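Local coordinates for protein ribose 5-phosphate isomerase (Giardia lamblia, PDB 3S5P) that probably interconverts ribose 5-phosphate and ribulose 5-phosphate in the pentose phosphate pathway, at residues 37-42 / 135-140; 79-84 / 142-147; 101-106 / 119-124. One frame throughout, in Å; residues are numbered along the deposited sequence.

Interaction 1: 37-42 / 135-140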
loop_
_atom_site.group_PDB
_atom_site.type_symbol
_atom_site.label_atom_id
_atom_site.label_comp_id
_atom_site.label_asym_id
_atom_site.label_seq_id
_atom_site.Cartn_x
_atom_site.Cartn_y
_atom_site.Cartn_z
ATOM N N MET A 37 11.451 -18.103 0.970
ATOM C CA MET A 37 11.749 -19.397 1.583
ATOM C C MET A 37 11.764 -19.325 3.086
ATOM O O MET A 37 11.257 -20.215 3.776
ATOM C CB MET A 37 13.125 -19.892 1.123
ATOM C CG MET A 37 13.226 -20.091 -0.351
ATOM S SD MET A 37 12.775 -21.774 -0.727
ATOM C CE MET A 37 14.406 -22.535 -0.635
ATOM N N PHE A 38 12.386 -18.266 3.579
ATOM C CA PHE A 38 12.473 -18.015 4.997
ATOM C C PHE A 38 11.048 -17.852 5.587
ATOM O O PHE A 38 10.698 -18.523 6.559
ATOM C CB PHE A 38 13.369 -16.790 5.213
ATOM C CG PHE A 38 13.358 -16.266 6.600
ATOM C CD1 PHE A 38 14.178 -16.829 7.573
ATOM C CD2 PHE A 38 12.537 -15.193 6.939
ATOM C CE1 PHE A 38 14.172 -16.352 8.864
ATOM C CE2 PHE A 38 12.525 -14.697 8.229
ATOM C CZ PHE A 38 13.337 -15.278 9.199
ATOM N N LEU A 39 10.227 -16.993 4.977
ATOM C CA LEU A 39 8.827 -16.786 5.404
ATOM C C LEU A 39 7.997 -18.059 5.246
ATOM O O LEU A 39 7.131 -18.348 6.080
ATOM C CB LEU A 39 8.159 -15.630 4.631
ATOM C CG LEU A 39 8.826 -14.254 4.729
ATOM C CD1 LEU A 39 8.195 -13.311 3.746
ATOM C CD2 LEU A 39 8.693 -13.720 6.137
ATOM N N GLN A 40 8.274 -18.817 4.186
ATOM C CA GLN A 40 7.646 -20.150 4.002
ATOM C C GLN A 40 7.928 -21.099 5.169
ATOM O O GLN A 40 6.985 -21.675 5.732
ATOM C CB GLN A 40 8.062 -20.805 2.683
ATOM C CG GLN A 40 7.306 -20.272 1.474
ATOM C CD GLN A 40 7.948 -20.661 0.144
ATOM O OE1 GLN A 40 7.663 -20.056 -0.896
ATOM N NE2 GLN A 40 8.814 -21.676 0.172
ATOM N N GLN A 41 9.203 -21.231 5.545
ATOM C CA GLN A 41 9.594 -22.057 6.695
ATOM C C GLN A 41 8.848 -21.632 7.956
ATOM O O GLN A 41 8.249 -22.462 8.633
ATOM C CB GLN A 41 11.111 -22.016 6.929
ATOM N N ARG A 42 8.873 -20.329 8.245
ATOM C CA ARG A 42 8.207 -19.760 9.425
ATOM C C ARG A 42 6.701 -20.051 9.459
ATOM O O ARG A 42 6.159 -20.401 10.503
ATOM C CB ARG A 42 8.444 -18.243 9.525
ATOM C CG ARG A 42 9.865 -17.835 9.904
ATOM C CD ARG A 42 10.214 -18.220 11.339
ATOM N NE ARG A 42 11.612 -17.935 11.672
ATOM C CZ ARG A 42 12.067 -16.780 12.170
ATOM N NH1 ARG A 42 11.233 -15.774 12.391
ATOM N NH2 ARG A 42 13.361 -16.625 12.444
ATOM N N GLU A 135 13.285 -10.421 9.968
ATOM C CA GLU A 135 12.547 -10.673 11.208
ATOM C C GLU A 135 11.307 -9.801 11.288
ATOM O O GLU A 135 10.282 -10.241 11.760
ATOM C CB GLU A 135 13.427 -10.549 12.468
ATOM C CG GLU A 135 14.500 -11.638 12.608
ATOM C CD GLU A 135 13.955 -13.062 12.712
ATOM O OE1 GLU A 135 12.758 -13.261 12.937
ATOM O OE2 GLU A 135 14.739 -14.015 12.578
ATOM N N VAL A 136 11.396 -8.579 10.794
ATOM C CA VAL A 136 10.223 -7.700 10.717
ATOM C C VAL A 136 9.228 -8.231 9.690
ATOM O O VAL A 136 8.020 -8.177 9.911
ATOM C CB VAL A 136 10.635 -6.228 10.412
ATOM C CG1 VAL A 136 9.435 -5.327 10.121
ATOM C CG2 VAL A 136 11.423 -5.659 11.560
ATOM N N ALA A 137 9.726 -8.754 8.571
ATOM C CA ALA A 137 8.872 -9.320 7.550
ATOM C C ALA A 137 8.124 -10.537 8.111
ATOM O O ALA A 137 6.949 -10.726 7.835
ATOM C CB ALA A 137 9.700 -9.713 6.326
ATOM N N ALA A 138 8.814 -11.372 8.892
ATOM C CA ALA A 138 8.159 -12.540 9.506
ATOM C C ALA A 138 7.121 -12.123 10.542
ATOM O O ALA A 138 6.099 -12.772 10.696
ATOM C CB ALA A 138 9.199 -13.506 10.126
ATOM N N SER A 139 7.352 -11.034 11.264
ATOM C CA SER A 139 6.366 -10.691 12.317
ATOM C C SER A 139 5.157 -9.985 11.730
ATOM O O SER A 139 4.086 -10.075 12.294
ATOM C CB SER A 139 6.987 -9.940 13.502
ATOM O OG SER A 139 7.190 -8.584 13.225
ATOM N N ILE A 140 5.334 -9.350 10.566
ATOM C CA ILE A 140 4.252 -8.770 9.752
ATOM C C ILE A 140 3.373 -9.878 9.183
ATOM O O ILE A 140 2.119 -9.836 9.300
ATOM C CB ILE A 140 4.829 -7.888 8.587
ATOM C CG1 ILE A 140 5.493 -6.617 9.152
ATOM C CG2 ILE A 140 3.741 -7.471 7.613
ATOM C CD1 ILE A 140 6.263 -5.816 8.122
#
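The carboxylate of Glu135 is gripped end-on by the guanidinium of Arg42, one nitrogen to each oxygen. Arg42 NH1 donates to Glu135 OE1 over 3.0 Å, and Arg42 NH2 donates to Glu135 OE2 over 3.0 Å. Both oxygens are approached on their syn sides, and the two planes lie only 28° apart, so this is the nearly coplanar two-pronged salt bridge for which arginine and glutamate are well matched. Two bonds restrain the twist of the carboxylate in a way that one could not. Both chains are bent at chi2, which brings their charged ends together at the outer margin of the helix pair.

Phe38, one helical turn before Arg42, covers a face of the Arg42 guanidinium, its CZ 3.5 Å from that plane and over the centre, while Glu135 OE2 approaches the edge of the ring, 3.9 Å from Phe38 CZ. The ring can reach this place because CG is anti to the backbone N (chi1 170°).

The two segments belong to helices 33-45 and 134-146, neighbours on one side of the parallel sheet in this Rossmann-like alpha/beta/alpha fold. Their axes approach to 10.1 Å and cross at -45°. Alanines suit the facing surface of 135-140, since their short side chains admit larger groups from the other helix close to its backbone. Leu39 uses this room: its CD2 branch comes to 3.6 Å from Ala138 CA, and it also touches the methyl of Ala137. On its inner side Leu39 meets Phe26 and Leu127 of the sheet. The methyl of Ala138 receives the aromatic side chain as well, with Phe38 CE2 at 4.0 Å from Ala138 CB, and Arg42 NH1 passes close to the same methyl.

Interaction 2: 79-84 / 142-147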
loop_
_atom_site.group_PDB
_atom_site.type_symbol
_atom_site.label_atom_id
_atom_site.label_comp_id
_atom_site.label_asym_id
_atom_site.label_seq_id
_atom_site.Cartn_x
_atom_site.Cartn_y
_atom_site.Cartn_z
ATOM N N ALA A 79 -6.038 -20.723 -2.638
ATOM C CA ALA A 79 -5.403 -20.239 -1.418
ATOM C C ALA A 79 -6.292 -19.232 -0.685
ATOM O O ALA A 79 -7.138 -18.564 -1.289
ATOM C CB ALA A 79 -4.018 -19.646 -1.733
ATOM N N ASP A 80 -6.113 -19.131 0.623
ATOM C CA ASP A 80 -6.892 -18.154 1.411
ATOM C C ASP A 80 -6.327 -16.767 1.187
ATOM O O ASP A 80 -7.069 -15.805 1.096
ATOM C CB ASP A 80 -6.893 -18.504 2.899
ATOM C CG ASP A 80 -7.664 -19.788 3.189
ATOM O OD1 ASP A 80 -8.910 -19.793 3.018
ATOM O OD2 ASP A 80 -7.038 -20.794 3.589
ATOM N N CYS A 81 -5.002 -16.678 1.088
ATOM C CA CYS A 81 -4.321 -15.389 0.810
ATOM C C CYS A 81 -3.011 -15.698 0.122
ATOM O O CYS A 81 -2.603 -16.878 0.068
ATOM C CB CYS A 81 -4.037 -14.621 2.094
ATOM S SG CYS A 81 -2.999 -15.578 3.237
ATOM N N CYS A 82 -2.360 -14.652 -0.392
ATOM C CA CYS A 82 -1.057 -14.812 -1.027
ATOM C C CYS A 82 -0.068 -13.798 -0.499
ATOM O O CYS A 82 -0.423 -12.652 -0.191
ATOM C CB CYS A 82 -1.150 -14.756 -2.552
ATOM S SG CYS A 82 -1.657 -13.144 -3.219
ATOM N N ILE A 83 1.176 -14.237 -0.343
ATOM C CA ILE A 83 2.236 -13.375 0.159
ATOM C C ILE A 83 3.179 -13.117 -1.004
ATOM O O ILE A 83 3.635 -14.053 -1.628
ATOM C CB ILE A 83 3.026 -14.048 1.288
ATOM C CG1 ILE A 83 2.069 -14.706 2.292
ATOM C CG2 ILE A 83 4.060 -13.038 1.914
ATOM C CD1 ILE A 83 0.990 -13.719 2.911
ATOM N N LEU A 84 3.473 -11.843 -1.263
ATOM C CA LEU A 84 4.257 -11.465 -2.405
ATOM C C LEU A 84 5.518 -10.689 -2.010
ATOM O O LEU A 84 5.446 -9.543 -1.572
ATOM C CB LEU A 84 3.388 -10.651 -3.350
ATOM C CG LEU A 84 2.080 -11.261 -3.826
ATOM C CD1 LEU A 84 1.277 -10.165 -4.475
ATOM C CD2 LEU A 84 2.303 -12.426 -4.783
ATOM N N SER A 142 3.210 -12.988 10.284
ATOM C CA SER A 142 2.520 -13.706 11.361
ATOM C C SER A 142 1.264 -12.947 11.847
ATOM O O SER A 142 0.225 -13.554 12.132
ATOM C CB SER A 142 3.498 -14.016 12.502
ATOM O OG SER A 142 2.879 -13.844 13.754
ATOM N N ARG A 143 1.340 -11.625 11.933
ATOM C CA ARG A 143 0.166 -10.825 12.327
ATOM C C ARG A 143 -0.886 -10.783 11.207
ATOM O O ARG A 143 -2.085 -10.885 11.467
ATOM C CB ARG A 143 0.579 -9.424 12.754
ATOM C CG ARG A 143 -0.567 -8.513 13.145
ATOM C CD ARG A 143 -1.232 -8.946 14.433
ATOM N NE ARG A 143 -0.192 -9.223 15.400
ATOM C CZ ARG A 143 0.349 -8.317 16.207
ATOM N NH1 ARG A 143 -0.070 -7.039 16.204
ATOM N NH2 ARG A 143 1.299 -8.706 17.041
ATOM N N PHE A 144 -0.431 -10.699 9.960
ATOM C CA PHE A 144 -1.335 -10.781 8.796
ATOM C C PHE A 144 -2.131 -12.117 8.805
ATOM O O PHE A 144 -3.339 -12.143 8.536
ATOM C CB PHE A 144 -0.516 -10.611 7.496
ATOM C CG PHE A 144 -1.344 -10.509 6.233
ATOM C CD1 PHE A 144 -1.799 -9.275 5.770
ATOM C CD2 PHE A 144 -1.611 -11.642 5.457
ATOM C CE1 PHE A 144 -2.523 -9.157 4.581
ATOM C CE2 PHE A 144 -2.355 -11.523 4.242
ATOM C CZ PHE A 144 -2.813 -10.268 3.823
ATOM N N LEU A 145 -1.468 -13.226 9.139
ATOM C CA LEU A 145 -2.111 -14.545 8.996
ATOM C C LEU A 145 -3.063 -14.852 10.144
ATOM O O LEU A 145 -3.993 -15.656 9.993
ATOM C CB LEU A 145 -1.058 -15.649 8.838
ATOM C CG LEU A 145 -0.163 -15.678 7.586
ATOM C CD1 LEU A 145 0.749 -16.936 7.637
ATOM C CD2 LEU A 145 -0.928 -15.616 6.241
ATOM N N SER A 146 -2.847 -14.208 11.291
ATOM C CA SER A 146 -3.655 -14.531 12.471
ATOM C C SER A 146 -4.737 -13.503 12.786
ATOM O O SER A 146 -5.468 -13.672 13.748
ATOM C CB SER A 146 -2.769 -14.736 13.698
ATOM O OG SER A 146 -2.126 -13.530 14.078
ATOM N N THR A 147 -4.839 -12.427 12.007
ATOM C CA THR A 147 -5.853 -11.407 12.254
ATOM C C THR A 147 -7.004 -11.654 11.290
ATOM O O THR A 147 -6.775 -11.885 10.116
ATOM C CB THR A 147 -5.267 -9.986 12.055
ATOM O OG1 THR A 147 -4.124 -9.826 12.897
ATOM C CG2 THR A 147 -6.282 -8.914 12.401
#
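Phe144 is the first residue of 142-147 to meet the strand, and it does so through one side of its ring. Atom CE2 of Phe144 lies 4.1 Å from Cys81 CB, which comes to the ring edge close to its plane. Next along the same side, Phe144 CD2 is 4.2 Å from Ile83 CD1, a methyl that approaches the ring obliquely. The Phe144 side chain leaves the helix with CG anti to the backbone N (chi1 -173°) and slides past Ile83 in the opposite direction. A flat, wide side chain suits this place because it can fill several directions at once: Phe144 also touches Leu125 of the adjacent strand and Ala113 and Arg117 of helix 110-118.

Here the C-terminal part of helix 134-146 runs back along strand 81-86, the central strand of the five-stranded parallel sheet in a Rossmann-like alpha/beta/alpha sandwich. The short axes are nearly antiparallel, at 168°, as is common for the helix after a strand of such a fold. Cys81 and Ile83, two residues apart on the strand, present their side chains to this helix, whereas the CB of Cys82 between them points away from it.

Leu145 follows and reaches toward the strand with its CD2 branch. That methyl lies 3.6 Å from Cys81 SG and 4.3 Å from Ile83 CD1, bridging the two strand residues. The sulfur of Cys81 stands between the backbone N and the carbonyl carbon (chi1 59°), a setting that turns it to meet the leucine. Small and apolar in character, cysteine fits where the helix end comes close. Past the residues that face the strand, Thr147 OG1 turns back to donate a hydrogen bond of 2.7 Å to Arg143 O.

Interaction 3: 101-106 / 119-124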
loop_
_atom_site.group_PDB
_atom_site.type_symbol
_atom_site.label_atom_id
_atom_site.label_comp_id
_atom_site.label_asym_id
_atom_site.label_seq_id
_atom_site.Cartn_x
_atom_site.Cartn_y
_atom_site.Cartn_z
ATOM N N GLY A 101 -11.205 -8.437 -7.052
ATOM C CA GLY A 101 -11.239 -9.391 -5.955
ATOM C C GLY A 101 -9.948 -9.598 -5.184
ATOM O O GLY A 101 -9.863 -10.504 -4.357
ATOM N N ILE A 102 -8.948 -8.769 -5.465
ATOM C CA ILE A 102 -7.680 -8.754 -4.747
ATOM C C ILE A 102 -7.525 -7.438 -3.987
ATOM O O ILE A 102 -7.710 -6.346 -4.526
ATOM C CB ILE A 102 -6.465 -8.929 -5.692
ATOM C CG1 ILE A 102 -6.477 -10.307 -6.361
ATOM C CG2 ILE A 102 -5.141 -8.789 -4.930
ATOM C CD1 ILE A 102 -5.981 -11.443 -5.468
ATOM N N ARG A 103 -7.173 -7.567 -2.717
ATOM C CA ARG A 103 -6.890 -6.433 -1.877
ATOM C C ARG A 103 -5.494 -6.630 -1.284
ATOM O O ARG A 103 -5.294 -7.456 -0.369
ATOM C CB ARG A 103 -7.955 -6.327 -0.793
ATOM C CG ARG A 103 -9.304 -5.946 -1.376
ATOM C CD ARG A 103 -10.494 -6.270 -0.449
ATOM N NE ARG A 103 -10.691 -7.704 -0.201
ATOM C CZ ARG A 103 -11.316 -8.527 -1.032
ATOM N NH1 ARG A 103 -11.738 -8.089 -2.224
ATOM N NH2 ARG A 103 -11.472 -9.808 -0.697
ATOM N N CYS A 104 -4.546 -5.859 -1.801
ATOM C CA CYS A 104 -3.160 -6.052 -1.471
ATOM C C CYS A 104 -2.651 -4.926 -0.583
ATOM O O CYS A 104 -2.778 -3.726 -0.892
ATOM C CB CYS A 104 -2.319 -6.221 -2.738
ATOM S SG CYS A 104 -0.561 -6.479 -2.470
ATOM N N ALA A 105 -2.091 -5.353 0.538
ATOM C CA ALA A 105 -1.637 -4.476 1.587
ATOM C C ALA A 105 -0.112 -4.505 1.578
ATOM O O ALA A 105 0.477 -5.557 1.780
ATOM C CB ALA A 105 -2.166 -4.986 2.910
ATOM N N LEU A 106 0.516 -3.363 1.311
ATOM C CA LEU A 106 1.957 -3.221 1.494
ATOM C C LEU A 106 2.192 -2.735 2.931
ATOM O O LEU A 106 1.857 -1.606 3.290
ATOM C CB LEU A 106 2.509 -2.208 0.494
ATOM C CG LEU A 106 3.981 -1.814 0.664
ATOM C CD1 LEU A 106 4.874 -3.055 0.640
ATOM C CD2 LEU A 106 4.377 -0.783 -0.368
ATOM N N HIS A 119 -9.654 -4.064 9.016
ATOM C CA HIS A 119 -10.421 -2.980 8.404
ATOM C C HIS A 119 -10.526 -3.150 6.893
ATOM O O HIS A 119 -11.525 -2.773 6.315
ATOM C CB HIS A 119 -9.699 -1.676 8.673
ATOM C CG HIS A 119 -9.712 -1.264 10.110
ATOM N ND1 HIS A 119 -9.162 -0.077 10.545
ATOM C CD2 HIS A 119 -10.220 -1.870 11.210
ATOM C CE1 HIS A 119 -9.317 0.020 11.853
ATOM N NE2 HIS A 119 -9.954 -1.056 12.283
ATOM N N ASN A 120 -9.483 -3.707 6.255
ATOM C CA ASN A 120 -9.408 -3.679 4.780
ATOM C C ASN A 120 -9.637 -5.016 4.097
ATOM O O ASN A 120 -9.726 -5.066 2.865
ATOM C CB ASN A 120 -8.097 -3.045 4.301
ATOM C CG ASN A 120 -7.785 -1.719 5.023
ATOM O OD1 ASN A 120 -6.742 -1.589 5.655
ATOM N ND2 ASN A 120 -8.699 -0.747 4.943
ATOM N N ASN A 121 -9.731 -6.087 4.884
ATOM C CA ASN A 121 -9.962 -7.434 4.336
ATOM C C ASN A 121 -8.936 -7.807 3.257
ATOM O O ASN A 121 -9.281 -8.382 2.234
ATOM C CB ASN A 121 -11.422 -7.596 3.807
ATOM C CG ASN A 121 -11.808 -9.041 3.621
ATOM O OD1 ASN A 121 -11.248 -9.906 4.271
ATOM N ND2 ASN A 121 -12.743 -9.318 2.690
ATOM N N ALA A 122 -7.668 -7.481 3.497
ATOM C CA ALA A 122 -6.633 -7.774 2.532
ATOM C C ALA A 122 -6.523 -9.292 2.397
ATOM O O ALA A 122 -6.609 -10.001 3.387
ATOM C CB ALA A 122 -5.309 -7.171 2.941
ATOM N N ASN A 123 -6.382 -9.771 1.166
ATOM C CA ASN A 123 -6.102 -11.169 0.925
ATOM C C ASN A 123 -4.748 -11.344 0.229
ATOM O O ASN A 123 -4.429 -12.421 -0.223
ATOM C CB ASN A 123 -7.250 -11.841 0.104
ATOM C CG ASN A 123 -7.631 -11.051 -1.132
ATOM O OD1 ASN A 123 -6.956 -10.095 -1.500
ATOM N ND2 ASN A 123 -8.718 -11.444 -1.780
ATOM N N ALA A 124 -3.977 -10.260 0.101
ATOM C CA ALA A 124 -2.617 -10.334 -0.428
ATOM C C ALA A 124 -1.756 -9.450 0.435
ATOM O O ALA A 124 -2.173 -8.352 0.808
ATOM C CB ALA A 124 -2.565 -9.877 -1.878
#
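Arg103, Asn123 and Ala124 carry most of this contact, in which two neighbouring parallel strands of the Rossmann-like sheet begin to pair. Strand 104-106, outermost within this chain, and strand 124-128 are joined through helix 110-118, a beta-alpha-beta crossover, and Cys104 pairs with Ala124.

Asn123 does its work just before the strand proper. Its side-chain amide reads both polarities of the incoming backbone: OD1 accepts from Arg103 N at 2.8 Å and 176°, an almost straight bond, while ND2 donates to Gly101 O at 3.0 Å, with that oxygen in the amide plane. Two such bonds fix the rotation of the amide, and asparagine suits the place because it offers a donor and an acceptor side by side. CG stands between the backbone N and the carbonyl carbon (chi1 50°), which turns the amide toward the other segment.

Arg103 answers with its backbone and its side chain. Its carbonyl oxygen accepts from both Asn123 N and Ala124 N, the first in the carbonyl plane and the second above it. The side chain, bent at chi3, folds over the loop so that NE donates to Asn121 O at 2.9 Å; the acceptor lies in the guanidinium plane, although the donor stands above the carbonyl plane. Asn123 ND2 lies over one face of the guanidinium, and Ile94 of the second subunit packs on Arg103.

Ala124 is small enough for the sheet face it shares with Cys104 and for a helix to cover that face: helix 90-97 touches Cys104. Ala124 CB meets Ile102 CG2 and Cys104 CB. Ala105 CB also touches the methyl of Ala122 in the loop before the strand, 3.8 Å away. The pairing is carried on by Ala105 N, which donates to Ala124 O at 3.0 Å.

Interactions 1 and 2 draw on successive parts of helix 134-146: its earlier turns pack against helix 33-45, and its C-terminal part packs on strand 81-86. Interaction 2 is buried and entirely apolar across its segments, near the centre of the chain. Interaction 1 lies farther out and passes from an apolar inner side to a charged outer margin. Interaction 3, across the chain's centre from interaction 1, is also largely buried but is dominated by backbone and amide hydrogen bonds, as befits strand pairing, and it borders the second subunit. Interactions 2 and 3 meet within the sheet, where Cys82 N lies 3.0 Å from Asn123 O, a probable hydrogen bond.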